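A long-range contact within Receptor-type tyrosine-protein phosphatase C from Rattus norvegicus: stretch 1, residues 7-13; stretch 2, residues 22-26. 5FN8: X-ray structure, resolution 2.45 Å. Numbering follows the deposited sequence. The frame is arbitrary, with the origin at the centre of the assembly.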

# COMPACT_ATOMS: atom_id res chain seq x y z
N MET B 7 26.14 10.01 -14.12
CA MET B 7 24.82 10.64 -13.98
C MET B 7 24.69 11.80 -14.97
O MET B 7 25.62 12.60 -15.13
CB MET B 7 24.53 11.09 -12.54
CG MET B 7 23.07 11.32 -12.28
SD MET B 7 22.64 11.95 -10.63
CE MET B 7 23.19 10.55 -9.59
N LEU B 8 23.53 11.86 -15.62
CA LEU B 8 23.22 12.83 -16.66
C LEU B 8 22.52 14.09 -16.12
O LEU B 8 21.58 13.97 -15.35
CB LEU B 8 22.30 12.12 -17.68
CG LEU B 8 22.62 12.22 -19.16
CD1 LEU B 8 24.06 11.87 -19.47
CD2 LEU B 8 21.69 11.33 -19.95
N PRO B 9 22.97 15.30 -16.51
CA PRO B 9 22.27 16.51 -16.04
C PRO B 9 21.06 16.84 -16.91
O PRO B 9 20.90 16.28 -18.01
CB PRO B 9 23.35 17.59 -16.22
CG PRO B 9 24.10 17.14 -17.43
CD PRO B 9 24.09 15.64 -17.41
N HIS B 10 20.22 17.80 -16.43
CA HIS B 10 19.07 18.35 -17.15
C HIS B 10 18.00 17.35 -17.62
O HIS B 10 17.36 17.55 -18.66
CB HIS B 10 19.50 19.33 -18.26
CG HIS B 10 20.63 20.23 -17.88
ND1 HIS B 10 20.44 21.34 -17.05
CD2 HIS B 10 21.93 20.18 -18.24
CE1 HIS B 10 21.63 21.91 -16.93
NE2 HIS B 10 22.56 21.25 -17.63
N VAL B 11 17.77 16.30 -16.83
CA VAL B 11 16.72 15.32 -17.12
C VAL B 11 15.34 15.91 -16.73
O VAL B 11 15.23 16.60 -15.70
CB VAL B 11 17.03 13.92 -16.52
CG1 VAL B 11 17.29 13.98 -15.01
CG2 VAL B 11 15.92 12.92 -16.84
N GLN B 12 14.33 15.71 -17.61
CA GLN B 12 12.94 16.18 -17.46
C GLN B 12 12.04 14.97 -17.22
O GLN B 12 12.20 13.96 -17.90
CB GLN B 12 12.46 16.91 -18.73
CG GLN B 12 13.46 17.93 -19.31
CD GLN B 12 13.45 19.24 -18.58
OE1 GLN B 12 12.74 20.18 -18.97
NE2 GLN B 12 14.26 19.36 -17.54
N CYS B 13 11.08 15.06 -16.26
CA CYS B 13 10.20 13.92 -15.96
C CYS B 13 8.82 14.28 -15.38
O CYS B 13 8.11 13.38 -14.91
CB CYS B 13 10.93 12.94 -15.04
SG CYS B 13 11.24 13.60 -13.39
N LEU B 22 6.89 10.66 -18.60
CA LEU B 22 7.81 10.68 -19.71
C LEU B 22 9.11 11.29 -19.21
O LEU B 22 9.14 12.45 -18.78
CB LEU B 22 7.27 11.44 -20.96
CG LEU B 22 8.33 11.65 -22.08
CD1 LEU B 22 8.49 10.40 -22.98
CD2 LEU B 22 8.06 12.92 -22.88
N VAL B 23 10.18 10.47 -19.24
CA VAL B 23 11.52 10.89 -18.84
C VAL B 23 12.30 11.18 -20.11
O VAL B 23 12.34 10.34 -21.00
CB VAL B 23 12.26 9.87 -17.93
CG1 VAL B 23 13.48 10.52 -17.31
CG2 VAL B 23 11.35 9.35 -16.82
N SER B 24 12.84 12.40 -20.21
CA SER B 24 13.59 12.86 -21.38
C SER B 24 14.88 13.58 -20.96
O SER B 24 14.90 14.24 -19.91
CB SER B 24 12.73 13.76 -22.25
OG SER B 24 12.64 15.06 -21.69
N TRP B 25 15.93 13.46 -21.79
CA TRP B 25 17.25 14.02 -21.55
C TRP B 25 17.92 14.48 -22.84
O TRP B 25 17.46 14.11 -23.92
CB TRP B 25 18.14 12.97 -20.85
CG TRP B 25 18.22 11.64 -21.56
CD1 TRP B 25 19.18 11.23 -22.42
CD2 TRP B 25 17.31 10.54 -21.41
NE1 TRP B 25 18.93 9.93 -22.83
CE2 TRP B 25 17.79 9.49 -22.21
CE3 TRP B 25 16.12 10.35 -20.68
CZ2 TRP B 25 17.13 8.26 -22.31
CZ3 TRP B 25 15.45 9.14 -20.80
CH2 TRP B 25 15.96 8.11 -21.60
N ALA B 26 19.03 15.26 -22.72
CA ALA B 26 19.81 15.82 -23.83
C ALA B 26 20.34 14.78 -24.81
O ALA B 26 20.89 13.75 -24.40
CB ALA B 26 20.95 16.68 -23.31

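A single antiparallel bridge, Q12 with S24, carries all the hydrogen bonding between these stretches, and both of its bonds join the same two residues. Q12 N donates to S24 O (2.8 Å, nearly linear at 178°), and S24 N donates to Q12 O (2.9 Å, 167°). Q12 CA and S24 CA lie 5.2 Å apart, while the stretches run roughly antiparallel, their end-to-end directions 155° apart. Weaker CA-H...O contacts line the backbone seam: V23 CA lies 3.3 Å from Q12 O, C13 CA 3.4 Å from L22 O, and V11 CA 3.5 Å from S24 O. The same carbonyls that accept the two hydrogen bonds thus also receive CA-H groups from V23 and V11.

Side chains pack along this backbone pairing. V11 CG2 meets V23 CG1 at 3.5 Å, and V23 CG2 reaches C13 CB at 4.0 Å, so V23 lies against both V11 and C13. V11, C13 and V23 are buried; compact, branched valines suit this spot because they offer apolar surface close to the main chain. C13 SG is committed to a covalent bond elsewhere in the structure. At the bridge itself, Q12 CB approaches S24 OG to 3.5 Å, a contact without a hydrogen bond. The serine is small and polar, at a partly exposed position, and the glutamine's end leads away, where its polar amide suits an exposed position; Q12 NE2 makes a weak hydrogen bond to V11 O (3.5 Å).

Farther along, the CA-to-CB bond of L8 points toward stretch 2, and L8 CD2 sits 3.5 Å from W25 CD1, meeting the indole obliquely. W25, with chi1 at 53°, is buried, and L8 supplies a methyl against its ring. Together the stretches bury 382 Å², summed over both sides.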